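Local atomic coordinates of putative transcriptional regulator, sugar-binding family (Arthrobacter aurescens, PDB entry 3NZE), a protein that probably binds a sugar and DNA to regulate transcription, as a member of the SorC family. Residues N137-S140 with V141-I144; L145-Q148 with A149-S152; V189-A193 with T194-R198; K235-G238 with L239-A242. All coordinates share one frame; numbering follows the deposited sequence. Where two conformers were deposited one is given.

Interaction 1 (N137-S140 with V141-I144); sequences NERS and VQRI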
ATOM      1  N   ASN A 137      16.412  -7.286  15.982  1.00 28.83           N
ATOM      2  CA  ASN A 137      16.800  -7.553  17.363  1.00 31.56           C
ATOM      3  C   ASN A 137      17.082  -6.272  18.140  1.00 30.01           C
ATOM      4  O   ASN A 137      17.556  -6.309  19.279  1.00 27.91           O
ATOM      5  CB  ASN A 137      18.039  -8.433  17.396  1.00 35.84           C
ATOM      6  CG  ASN A 137      17.783  -9.749  18.075  1.00 54.78           C
ATOM      7  OD1 ASN A 137      17.434 -10.735  17.425  1.00 64.05           O
ATOM      8  ND2 ASN A 137      17.930  -9.771  19.396  1.00 56.23           N
ATOM      9  N   GLU A 138      16.806  -5.135  17.513  1.00 23.26           N
ATOM     10  CA  GLU A 138      16.985  -3.852  18.175  1.00 22.12           C
ATOM     11  C   GLU A 138      15.689  -3.440  18.861  1.00 21.99           C
ATOM     12  O   GLU A 138      14.618  -3.528  18.269  1.00 21.43           O
ATOM     13  CB  GLU A 138      17.379  -2.797  17.144  1.00 21.53           C
ATOM     14  CG  GLU A 138      18.755  -3.055  16.536  1.00 20.60           C
ATOM     15  CD  GLU A 138      19.891  -2.704  17.501  1.00 21.37           C
ATOM     16  OE1 GLU A 138      19.815  -1.634  18.132  1.00 23.52           O
ATOM     17  OE2 GLU A 138      20.855  -3.493  17.609  1.00 26.52           O
ATOM     18  N   ARG A 139      15.785  -2.956  20.094  1.00 24.98           N
ATOM     19  CA  ARG A 139      14.580  -2.527  20.807  1.00 22.78           C
ATOM     20  C   ARG A 139      13.866  -1.373  20.099  1.00 23.24           C
ATOM     21  O   ARG A 139      12.638  -1.305  20.078  1.00 20.62           O
ATOM     22  CB  ARG A 139      14.913  -2.162  22.256  1.00 19.22           C
ATOM     23  CG  ARG A 139      15.246  -3.367  23.111  1.00 25.44           C
ATOM     24  CD  ARG A 139      15.916  -2.948  24.402  1.00 27.02           C
ATOM     25  NE  ARG A 139      17.101  -2.156  24.124  1.00 29.02           N
ATOM     26  CZ  ARG A 139      17.770  -1.461  25.037  1.00 32.42           C
ATOM     27  NH1 ARG A 139      18.837  -0.767  24.679  1.00 31.11           N
ATOM     28  NH2 ARG A 139      17.362  -1.448  26.299  1.00 36.31           N
ATOM     29  N   SER A 140      14.638  -0.467  19.508  1.00 21.96           N
ATOM     30  CA  SER A 140      14.045   0.668  18.823  1.00 20.72           C
ATOM     31  C   SER A 140      13.138   0.188  17.704  1.00 23.84           C
ATOM     32  O   SER A 140      12.086   0.773  17.454  1.00 22.36           O
ATOM     33  CB  SER A 140      15.135   1.582  18.260  1.00 22.65           C
ATOM     34  OG  SER A 140      15.863   0.899  17.262  1.00 25.10           O
ATOM     35  N   VAL A 141      13.548  -0.881  17.033  1.00 21.36           N
ATOM     36  CA  VAL A 141      12.764  -1.425  15.932  1.00 19.39           C
ATOM     37  C   VAL A 141      11.585  -2.221  16.470  1.00 21.93           C
ATOM     38  O   VAL A 141      10.451  -2.046  16.018  1.00 24.81           O
ATOM     39  CB  VAL A 141      13.615  -2.300  14.997  1.00 21.07           C
ATOM     40  CG1 VAL A 141      12.737  -2.991  13.964  1.00 25.03           C
ATOM     41  CG2 VAL A 141      14.692  -1.451  14.316  1.00 22.00           C
ATOM     42  N   GLN A 142      11.860  -3.070  17.454  1.00 21.85           N
ATOM     43  CA  GLN A 142      10.852  -3.966  18.021  1.00 27.05           C
ATOM     44  C   GLN A 142       9.653  -3.215  18.594  1.00 28.25           C
ATOM     45  O   GLN A 142       8.516  -3.677  18.486  1.00 25.50           O
ATOM     46  CB  GLN A 142      11.482  -4.869  19.088  1.00 26.85           C
ATOM     47  CG  GLN A 142      12.423  -5.909  18.510  1.00 34.64           C
ATOM     48  CD  GLN A 142      13.242  -6.636  19.568  1.00 46.13           C
ATOM     49  OE1 GLN A 142      13.330  -6.203  20.722  1.00 43.28           O
ATOM     50  NE2 GLN A 142      13.853  -7.746  19.173  1.00 49.47           N
ATOM     51  N   ARG A 143       9.893  -2.051  19.192  1.00 26.38           N
ATOM     52  CA  ARG A 143       8.801  -1.273  19.760  0.52 31.35           C
ATOM     53  C   ARG A 143       7.842  -0.801  18.664  1.00 31.28           C
ATOM     54  O   ARG A 143       6.634  -0.704  18.875  1.00 29.62           O
ATOM     55  CB  ARG A 143       9.338  -0.089  20.561  0.52 36.96           C
ATOM     56  CG  ARG A 143      10.140  -0.474  21.803  0.52 45.98           C
ATOM     57  CD  ARG A 143       9.261  -1.065  22.902  0.52 53.46           C
ATOM     58  NE  ARG A 143       8.877  -2.447  22.631  0.52 60.30           N
ATOM     59  CZ  ARG A 143       9.684  -3.490  22.798  0.52 67.44           C
ATOM     60  NH1 ARG A 143      10.926  -3.309  23.227  0.52 69.28           N
ATOM     61  NH2 ARG A 143       9.252  -4.715  22.530  0.52 68.16           N
ATOM     62  N   ILE A 144       8.384  -0.518  17.486  1.00 21.30           N
ATOM     63  CA  ILE A 144       7.538  -0.166  16.354  1.00 18.22           C
ATOM     64  C   ILE A 144       6.838  -1.398  15.767  1.00 19.61           C
ATOM     65  O   ILE A 144       5.659  -1.330  15.421  1.00 23.89           O
ATOM     66  CB  ILE A 144       8.325   0.581  15.261  1.00 20.69           C
ATOM     67  CG1 ILE A 144       8.912   1.869  15.847  1.00 21.52           C
ATOM     68  CG2 ILE A 144       7.411   0.915  14.080  1.00 20.80           C
ATOM     69  CD1 ILE A 144       7.863   2.811  16.411  1.00 21.85           C
TER
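Gln-142 sets CG opposite its own carbonyl carbon and beside the backbone N (chi1 -70°). The rest of its chain is extended, so the side chain runs back toward the start of the helix. Its CG passes 3.2 Å from Glu-138 O, and NE2 lies 3.5 Å from Asn-137 CA. The amide stands across the Arg-139 side chain, its plane 89° from that of the guanidinium. Arg-143 CG lies 3.1 Å from Arg-139 O, and bends at chi2 (-70°) and chi3 then turn the guanidinium back toward Arg-139. Glu-138 is the N-cap residue of helix 139-149. Its carbonyl O opens the helical bonding and takes two backbone N-H groups. Gln-142 N gives a nearly straight bond of 2.9 Å to Glu-138 O. Val-141 N adds a weak one to the same oxygen. The next bond runs from Arg-143 N to Arg-139 O at 3.0 Å. Beside them Val-141 CG2 rests 4.1 Å from Glu-138 CB. The polar ends look to other partners. Gln-142 NE2 bonds to Trp-136 O, just before the helix. In the conformer given, Arg-143 NH2 forms a salt bridge with Asp-146 OD2. Thus Gln-142 ties the preceding loop to the first turn, and the Asp-146 carboxylate probably offsets the charge of Arg-143, whose NH1 lies 6.3 Å from Arg-139 NE on this largely exposed surface.

Interaction 2 (L145-Q148 with A149-S152); sequences LDLQ and ARMS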
ATOM      1  N   LEU A 145       7.553  -2.516  15.660  1.00 20.45           N
ATOM      2  CA  LEU A 145       6.936  -3.754  15.208  1.00 22.23           C
ATOM      3  C   LEU A 145       5.730  -4.083  16.084  1.00 26.27           C
ATOM      4  O   LEU A 145       4.713  -4.569  15.594  1.00 27.40           O
ATOM      5  CB  LEU A 145       7.947  -4.909  15.210  1.00 26.53           C
ATOM      6  CG  LEU A 145       9.127  -4.743  14.245  1.00 26.47           C
ATOM      7  CD1 LEU A 145      10.125  -5.881  14.386  1.00 28.88           C
ATOM      8  CD2 LEU A 145       8.626  -4.622  12.798  1.00 23.29           C
ATOM      9  N   ASP A 146       5.842  -3.800  17.382  1.00 24.64           N
ATOM     10  CA  ASP A 146       4.766  -4.100  18.327  1.00 28.79           C
ATOM     11  C   ASP A 146       3.535  -3.232  18.060  1.00 27.89           C
ATOM     12  O   ASP A 146       2.391  -3.699  18.169  1.00 27.80           O
ATOM     13  CB  ASP A 146       5.236  -3.906  19.772  1.00 31.27           C
ATOM     14  CG  ASP A 146       6.257  -4.949  20.212  1.00 40.14           C
ATOM     15  OD1 ASP A 146       6.411  -5.985  19.532  1.00 41.65           O
ATOM     16  OD2 ASP A 146       6.907  -4.728  21.258  1.00 45.90           O
ATOM     17  N   LEU A 147       3.773  -1.969  17.726  1.00 26.54           N
ATOM     18  CA  LEU A 147       2.689  -1.048  17.394  1.00 24.00           C
ATOM     19  C   LEU A 147       2.003  -1.488  16.114  1.00 21.81           C
ATOM     20  O   LEU A 147       0.779  -1.471  16.016  1.00 23.16           O
ATOM     21  CB  LEU A 147       3.212   0.381  17.213  1.00 29.46           C
ATOM     22  CG  LEU A 147       3.110   1.313  18.412  1.00 34.86           C
ATOM     23  CD1 LEU A 147       3.620   2.710  18.034  1.00 31.40           C
ATOM     24  CD2 LEU A 147       1.675   1.380  18.905  1.00 31.57           C
ATOM     25  N   GLN A 148       2.806  -1.865  15.123  1.00 24.73           N
ATOM     26  CA  GLN A 148       2.266  -2.333  13.856  1.00 23.26           C
ATOM     27  C   GLN A 148       1.341  -3.520  14.088  1.00 19.57           C
ATOM     28  O   GLN A 148       0.302  -3.625  13.444  1.00 21.56           O
ATOM     29  CB  GLN A 148       3.389  -2.730  12.898  1.00 19.74           C
ATOM     30  CG  GLN A 148       4.166  -1.544  12.328  1.00 22.59           C
ATOM     31  CD  GLN A 148       5.379  -1.977  11.526  1.00 22.43           C
ATOM     32  OE1 GLN A 148       5.668  -3.161  11.425  1.00 25.23           O
ATOM     33  NE2 GLN A 148       6.104  -1.008  10.955  1.00 24.11           N
ATOM     34  N   ALA A 149       1.723  -4.404  15.006  1.00 21.89           N
ATOM     35  CA  ALA A 149       0.970  -5.633  15.257  1.00 25.45           C
ATOM     36  C   ALA A 149      -0.417  -5.336  15.821  1.00 26.89           C
ATOM     37  O   ALA A 149      -1.339  -6.149  15.695  1.00 29.22           O
ATOM     38  CB  ALA A 149       1.755  -6.560  16.198  1.00 25.41           C
ATOM     39  N   ARG A 150      -0.560  -4.166  16.434  1.00 24.97           N
ATOM     40  CA  ARG A 150      -1.823  -3.762  17.041  1.00 25.16           C
ATOM     41  C   ARG A 150      -2.684  -2.881  16.135  1.00 26.77           C
ATOM     42  O   ARG A 150      -3.697  -2.350  16.582  1.00 23.38           O
ATOM     43  CB  ARG A 150      -1.568  -3.002  18.345  1.00 25.02           C
ATOM     44  CG  ARG A 150      -0.918  -3.813  19.463  1.00 30.02           C
ATOM     45  CD  ARG A 150      -0.345  -2.873  20.541  1.00 32.70           C
ATOM     46  NE  ARG A 150      -1.386  -2.020  21.109  1.00 37.55           N
ATOM     47  CZ  ARG A 150      -1.169  -0.866  21.732  1.00 39.81           C
ATOM     48  NH1 ARG A 150       0.063  -0.401  21.878  1.00 37.81           N
ATOM     49  NH2 ARG A 150      -2.196  -0.166  22.206  1.00 42.59           N
HETATM   50  N   MSE A 151      -2.295  -2.692  14.876  1.00 22.99           N
HETATM   51  CA  MSE A 151      -3.041  -1.742  14.046  1.00 17.71           C
HETATM   52  C   MSE A 151      -4.516  -2.117  13.834  1.00 18.87           C
HETATM   53  O   MSE A 151      -4.862  -3.292  13.700  1.00 25.75           O
HETATM   54  CB  MSE A 151      -2.363  -1.493  12.699  1.00 18.99           C
HETATM   55  CG  MSE A 151      -2.385  -2.665  11.765  1.00 21.02           C
HETATM   56 SE   MSE A 151      -1.441  -2.192  10.124  0.74 22.87          SE
HETATM   57  CE  MSE A 151      -0.153  -3.656  10.131  1.00 21.51           C
ATOM     58  N   SER A 152      -5.358  -1.093  13.811  1.00 17.60           N
ATOM     59  CA  SER A 152      -6.801  -1.257  13.622  1.00 28.49           C
ATOM     60  C   SER A 152      -7.128  -1.250  12.132  1.00 22.07           C
ATOM     61  O   SER A 152      -7.989  -2.009  11.664  1.00 20.12           O
ATOM     62  CB  SER A 152      -7.562  -0.113  14.304  1.00 28.52           C
ATOM     63  OG  SER A 152      -6.930   0.328  15.497  1.00 32.10           O
TER
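Residues 145-148 are helical, and the chain leaves the helix through 149-152. Ala-149 N still makes an i to i-4 bond, 3.1 Å to Leu-145 O. Then the pattern tightens. Arg-150 N bonds to Leu-147 O at 3.0 Å, and its N-H to Asp-146 O is weak and long. Met-151 N bonds to Gln-148 O at 3.1 Å. Both of these i to i-3 donors lie well above the plane of the carbonyl they meet. Arg-150 has psi near 7° and Met-151 near 143°, which straightens the chain toward strand 153-160.

The selenomethionine Met-151 folds over the same carbonyl that its N-H holds. Its CG lies between the backbone N and carbonyl carbon (chi1 69°), and a further bend at chi3 brings CE to 3.3 Å from Gln-148 O. Arg-150 lies across Leu-147, with NH1 3.8 Å from Leu-147 CD2. Its CG and CD run past Asp-146 O.

The buried Gln-148 sends NE2 to the backbone O of Gln-87, at the end of strand 84-87. Leu-147, Arg-150 and Met-151 pack on Ile-59 of strand 59-62, and Ser-152 bonds to the same residue. Gln-148, Ala-149 and Met-151 touch Gln-219 of helix 217-221.

Interaction 3 (V189-A193 with T194-R198); sequences VGDVA and TVFFR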
ATOM      1  N   VAL A 189       4.699 -10.761  -8.826  1.00 20.64           N
ATOM      2  CA  VAL A 189       3.932  -9.825  -9.653  1.00 19.43           C
ATOM      3  C   VAL A 189       3.790  -8.437  -9.026  1.00 23.23           C
ATOM      4  O   VAL A 189       3.380  -7.493  -9.697  1.00 21.97           O
ATOM      5  CB  VAL A 189       2.526 -10.367 -10.031  1.00 22.09           C
ATOM      6  CG1 VAL A 189       2.665 -11.656 -10.826  1.00 23.42           C
ATOM      7  CG2 VAL A 189       1.689 -10.607  -8.799  1.00 21.14           C
ATOM      8  N   GLY A 190       4.132  -8.308  -7.749  1.00 19.19           N
ATOM      9  CA  GLY A 190       3.915  -7.049  -7.062  1.00 18.78           C
ATOM     10  C   GLY A 190       4.203  -7.101  -5.578  1.00 22.00           C
ATOM     11  O   GLY A 190       4.723  -8.094  -5.061  1.00 18.62           O
ATOM     12  N   ASP A 191       3.859  -6.023  -4.878  1.00 18.46           N
ATOM     13  CA  ASP A 191       4.135  -5.941  -3.454  1.00 18.80           C
ATOM     14  C   ASP A 191       3.131  -5.059  -2.751  1.00 18.07           C
ATOM     15  O   ASP A 191       2.509  -4.189  -3.357  1.00 17.99           O
ATOM     16  CB  ASP A 191       5.556  -5.398  -3.178  1.00 21.06           C
ATOM     17  CG  ASP A 191       5.634  -3.861  -3.233  1.00 22.13           C
ATOM     18  OD1 ASP A 191       5.878  -3.318  -4.330  1.00 21.41           O
ATOM     19  OD2 ASP A 191       5.451  -3.191  -2.184  1.00 22.58           O
ATOM     20  N   VAL A 192       2.973  -5.312  -1.460  1.00 19.97           N
ATOM     21  CA  VAL A 192       2.351  -4.346  -0.580  1.00 16.83           C
ATOM     22  C   VAL A 192       3.337  -4.085   0.538  1.00 17.72           C
ATOM     23  O   VAL A 192       3.844  -5.026   1.160  1.00 18.01           O
ATOM     24  CB  VAL A 192       1.045  -4.883  -0.002  1.00 17.82           C
ATOM     25  CG1 VAL A 192       0.653  -4.078   1.227  1.00 20.41           C
ATOM     26  CG2 VAL A 192      -0.042  -4.817  -1.066  1.00 18.91           C
ATOM     27  N   ALA A 193       3.627  -2.807   0.777  1.00 17.64           N
ATOM     28  CA  ALA A 193       4.552  -2.397   1.842  1.00 21.95           C
ATOM     29  C   ALA A 193       5.950  -3.019   1.699  1.00 20.82           C
ATOM     30  O   ALA A 193       6.650  -3.252   2.693  1.00 20.68           O
ATOM     31  CB  ALA A 193       3.945  -2.722   3.221  1.00 24.90           C
ATOM     32  N   THR A 194       6.340  -3.266   0.452  1.00 19.35           N
ATOM     33  CA  THR A 194       7.614  -3.893   0.091  1.00 23.15           C
ATOM     34  C   THR A 194       7.692  -5.393   0.398  1.00 18.59           C
ATOM     35  O   THR A 194       8.770  -5.984   0.338  1.00 21.19           O
ATOM     36  CB  THR A 194       8.877  -3.123   0.625  1.00 20.15           C
ATOM     37  OG1 THR A 194       9.125  -3.447   2.000  1.00 24.85           O
ATOM     38  CG2 THR A 194       8.714  -1.620   0.444  1.00 21.90           C
ATOM     39  N   VAL A 195       6.550  -6.014   0.710  1.00 17.59           N
ATOM     40  CA  VAL A 195       6.486  -7.468   0.843  1.00 16.25           C
ATOM     41  C   VAL A 195       5.836  -8.043  -0.414  1.00 17.66           C
ATOM     42  O   VAL A 195       4.689  -7.729  -0.731  1.00 20.43           O
ATOM     43  CB  VAL A 195       5.693  -7.928   2.086  1.00 17.80           C
ATOM     44  CG1 VAL A 195       5.755  -9.457   2.241  1.00 20.43           C
ATOM     45  CG2 VAL A 195       6.219  -7.256   3.348  1.00 18.80           C
ATOM     46  N   PHE A 196       6.584  -8.868  -1.129  1.00 20.24           N
ATOM     47  CA  PHE A 196       6.198  -9.319  -2.460  1.00 20.22           C
ATOM     48  C   PHE A 196       5.313 -10.555  -2.460  1.00 19.16           C
ATOM     49  O   PHE A 196       5.318 -11.344  -1.504  1.00 19.40           O
ATOM     50  CB  PHE A 196       7.461  -9.587  -3.275  1.00 23.43           C
ATOM     51  CG  PHE A 196       8.315  -8.361  -3.468  1.00 22.45           C
ATOM     52  CD1 PHE A 196       8.170  -7.586  -4.601  1.00 18.03           C
ATOM     53  CD2 PHE A 196       9.237  -7.979  -2.502  1.00 26.87           C
ATOM     54  CE1 PHE A 196       8.937  -6.436  -4.781  1.00 19.56           C
ATOM     55  CE2 PHE A 196      10.015  -6.837  -2.675  1.00 28.08           C
ATOM     56  CZ  PHE A 196       9.861  -6.067  -3.818  1.00 24.10           C
ATOM     57  N   PHE A 197       4.548 -10.713  -3.539  1.00 17.82           N
ATOM     58  CA  PHE A 197       3.684 -11.888  -3.705  1.00 18.77           C
ATOM     59  C   PHE A 197       3.622 -12.333  -5.165  1.00 21.20           C
ATOM     60  O   PHE A 197       3.979 -11.570  -6.069  1.00 19.91           O
ATOM     61  CB  PHE A 197       2.282 -11.570  -3.206  1.00 20.05           C
ATOM     62  CG  PHE A 197       1.752 -10.261  -3.707  1.00 19.61           C
ATOM     63  CD1 PHE A 197       1.362 -10.116  -5.029  1.00 18.38           C
ATOM     64  CD2 PHE A 197       1.676  -9.160  -2.862  1.00 19.34           C
ATOM     65  CE1 PHE A 197       0.872  -8.905  -5.504  1.00 16.76           C
ATOM     66  CE2 PHE A 197       1.198  -7.937  -3.327  1.00 18.66           C
ATOM     67  CZ  PHE A 197       0.793  -7.813  -4.657  1.00 17.17           C
ATOM     68  N   ARG A 198       3.162 -13.568  -5.383  1.00 20.87           N
ATOM     69  CA  ARG A 198       3.016 -14.144  -6.723  1.00 20.90           C
ATOM     70  C   ARG A 198       1.600 -13.909  -7.253  1.00 21.71           C
ATOM     71  O   ARG A 198       0.758 -13.344  -6.558  1.00 21.76           O
ATOM     72  CB  ARG A 198       3.328 -15.650  -6.702  1.00 20.08           C
ATOM     73  CG  ARG A 198       4.724 -15.984  -6.160  1.00 24.07           C
ATOM     74  CD  ARG A 198       4.999 -17.495  -6.241  1.00 26.79           C
ATOM     75  NE  ARG A 198       6.291 -17.859  -5.661  1.00 24.04           N
ATOM     76  CZ  ARG A 198       6.506 -18.049  -4.361  1.00 28.43           C
ATOM     77  NH1 ARG A 198       5.513 -17.913  -3.486  1.00 27.09           N
ATOM     78  NH2 ARG A 198       7.719 -18.379  -3.932  1.00 32.14           N
TER
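This is a tight beta hairpin. Strands 188-192 and 195-198 are joined by a type I' turn from Val-192 to Val-195, whose two inner residues, Ala-193 and Thr-194, both have positive phi. Val-192 and Val-195 form a hydrogen-bonded pair that closes the turn, with Val-195 N 2.9 Å from Val-192 O. Gly-190 and Phe-197 form the next such pair, and Val-189 N reaches Phe-197 O at 3.0 Å.

The carboxylate of Asp-191 folds over the turn. Its OD2 takes Thr-194 N at 2.8 Å on the anti side and somewhat out of the carboxylate plane, while OD1 bonds to Tyr-170 OH. In the same residue CB sits over one face of the Phe-196 ring, 4.0 Å from its centroid, as a CH-pi contact.

Phe-197 turns its ring back over the opposing strand through a chi1 of 47°. The carbonyl O of Gly-190 lies over the ring centre, 3.7 Å above the plane. Val-189 CG2 meets the ring edge, 3.8 Å from Phe-197 CE1, and Val-192 CG2 lies near CE2.

Strand 188-192 pairs antiparallel with strand 153-160, so strand 195-198 is added beyond it at this side of the sheet. His-217, the first residue of helix 217-221, bonds to Val-195 O.

Interaction 4 (K235-G238 with L239-A242); sequences KING and LQGA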
ATOM      1  N   LYS A 235      -0.787  -1.471 -14.258  1.00 36.83           N
ATOM      2  CA  LYS A 235      -0.269  -2.087 -13.037  1.00 37.51           C
ATOM      3  C   LYS A 235      -1.229  -3.139 -12.462  1.00 35.51           C
ATOM      4  O   LYS A 235      -1.179  -3.477 -11.270  1.00 32.97           O
ATOM      5  CB  LYS A 235       0.005  -1.018 -11.985  1.00 37.08           C
ATOM      6  CG  LYS A 235       1.091  -0.027 -12.390  1.00 41.71           C
ATOM      7  CD  LYS A 235       1.382   0.960 -11.271  1.00 47.10           C
ATOM      8  CE  LYS A 235       2.315   2.066 -11.743  1.00 50.16           C
ATOM      9  NZ  LYS A 235       2.581   3.067 -10.672  1.00 53.24           N
ATOM     10  N   ILE A 236      -2.101  -3.662 -13.314  1.00 35.83           N
ATOM     11  CA  ILE A 236      -3.150  -4.560 -12.845  1.00 31.33           C
ATOM     12  C   ILE A 236      -2.621  -5.908 -12.346  1.00 26.93           C
ATOM     13  O   ILE A 236      -3.262  -6.564 -11.526  1.00 29.38           O
ATOM     14  CB  ILE A 236      -4.245  -4.761 -13.917  1.00 38.10           C
ATOM     15  CG1 ILE A 236      -5.624  -4.658 -13.270  1.00 40.71           C
ATOM     16  CG2 ILE A 236      -4.065  -6.087 -14.640  1.00 42.77           C
ATOM     17  CD1 ILE A 236      -5.807  -3.378 -12.469  1.00 38.97           C
ATOM     18  N   ASN A 237      -1.449  -6.316 -12.823  1.00 29.67           N
ATOM     19  CA  ASN A 237      -0.863  -7.579 -12.373  1.00 31.14           C
ATOM     20  C   ASN A 237      -0.635  -7.612 -10.868  1.00 20.89           C
ATOM     21  O   ASN A 237      -0.906  -8.620 -10.208  1.00 22.93           O
ATOM     22  CB  ASN A 237       0.440  -7.873 -13.118  1.00 42.79           C
ATOM     23  CG  ASN A 237       0.199  -8.504 -14.471  1.00 59.09           C
ATOM     24  OD1 ASN A 237      -0.786  -9.221 -14.664  1.00 64.11           O
ATOM     25  ND2 ASN A 237       1.097  -8.245 -15.417  1.00 63.34           N
ATOM     26  N   GLY A 238      -0.148  -6.496 -10.334  1.00 18.83           N
ATOM     27  CA  GLY A 238       0.107  -6.368  -8.914  1.00 21.21           C
ATOM     28  C   GLY A 238      -1.190  -6.434  -8.128  1.00 19.96           C
ATOM     29  O   GLY A 238      -1.280  -7.111  -7.104  1.00 20.51           O
ATOM     30  N   LEU A 239      -2.203  -5.715  -8.603  1.00 20.13           N
ATOM     31  CA  LEU A 239      -3.480  -5.707  -7.906  1.00 19.58           C
ATOM     32  C   LEU A 239      -4.095  -7.095  -7.883  1.00 19.16           C
ATOM     33  O   LEU A 239      -4.644  -7.515  -6.868  1.00 19.37           O
ATOM     34  CB  LEU A 239      -4.456  -4.718  -8.551  1.00 20.82           C
ATOM     35  CG  LEU A 239      -5.841  -4.680  -7.900  1.00 25.18           C
ATOM     36  CD1 LEU A 239      -5.755  -4.295  -6.436  1.00 23.57           C
ATOM     37  CD2 LEU A 239      -6.752  -3.722  -8.650  1.00 23.77           C
ATOM     38  N   GLN A 240      -4.030  -7.794  -9.011  1.00 18.84           N
ATOM     39  CA  GLN A 240      -4.589  -9.144  -9.080  1.00 21.00           C
ATOM     40  C   GLN A 240      -3.992 -10.048  -8.011  1.00 21.63           C
ATOM     41  O   GLN A 240      -4.712 -10.812  -7.350  1.00 21.86           O
ATOM     42  CB  GLN A 240      -4.366  -9.760 -10.462  1.00 25.93           C
ATOM     43  CG  GLN A 240      -5.378  -9.326 -11.505  1.00 36.42           C
ATOM     44  CD  GLN A 240      -5.121  -9.963 -12.861  1.00 49.52           C
ATOM     45  OE1 GLN A 240      -4.073  -9.750 -13.474  1.00 52.66           O
ATOM     46  NE2 GLN A 240      -6.078 -10.750 -13.333  1.00 55.80           N
ATOM     47  N   GLY A 241      -2.673  -9.970  -7.865  1.00 19.43           N
ATOM     48  CA  GLY A 241      -1.965 -10.745  -6.865  1.00 21.72           C
ATOM     49  C   GLY A 241      -2.357 -10.350  -5.452  1.00 21.24           C
ATOM     50  O   GLY A 241      -2.513 -11.216  -4.585  1.00 21.18           O
ATOM     51  N   ALA A 242      -2.500  -9.051  -5.205  1.00 17.35           N
ATOM     52  CA  ALA A 242      -2.855  -8.596  -3.860  1.00 14.83           C
ATOM     53  C   ALA A 242      -4.241  -9.078  -3.485  1.00 18.28           C
ATOM     54  O   ALA A 242      -4.492  -9.435  -2.340  1.00 18.69           O
ATOM     55  CB  ALA A 242      -2.795  -7.088  -3.762  1.00 17.89           C
TER
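Ile-236 and Leu-239 meet through their methyl ends, with CD1 of Ile-236 3.9 Å from Leu-239 CD2. Leu-239 has CG opposite its backbone N (chi1 178°), which sends the branch along the same flank of the helix. Ile-236 also touches Gln-240, its CG2 lying 3.8 Å from Gln-240 OE1. On the adjacent side Asn-237 OD1 and Gln-240 OE1 approach to 3.5 Å. Their amide planes are only 11° apart. Both modelled oxygens are acceptors, so this is proximity and not a bond.

Behind these side chains stands the helical backbone. Gln-240 N bonds to Ile-236 O at 2.9 Å, almost straight along the carbonyl. Gly-241 N follows to Asn-237 O at 3.2 Å, and Ala-242 N to Gly-238 O at 3.0 Å. Lys-235 is the N-cap residue. Further out, Ser-160 OG binds Gly-238 N and, weakly, Lys-235 O, which ties the first turn to strand 153-160.

Helix 236-244 is the crossover of a beta-alpha-beta unit between the parallel strands 225-230 and 250-254. Leu-239 packs on Leu-251 and Leu-253 of the latter strand. Ile-236, Leu-239 and Gln-240 also lean on helix 255-261, through Ser-257, Arg-260 and Leu-261.

In the fold
The four contacts follow one another in series; none nests or crosses. Each closes only a local turn. Interaction 1 starts helix 139-149, and interaction 2 ends it and leads into strand 153-160. Their centres are about 12 Å apart. Interaction 3 is the hairpin whose first strand, 188-192, pairs with that strand. Interaction 4 opens helix 236-244, across the centre of the chain from interactions 1 and 2. Only interactions 3 and 4 touch without being neighbours in sequence: Phe-197 CE1 lies 3.2 Å from Gly-238 O, and Val-189 also packs on the helix. Strand 153-160 thus links the end of one helix, the hairpin and, through Ser-160, the start of the other helix.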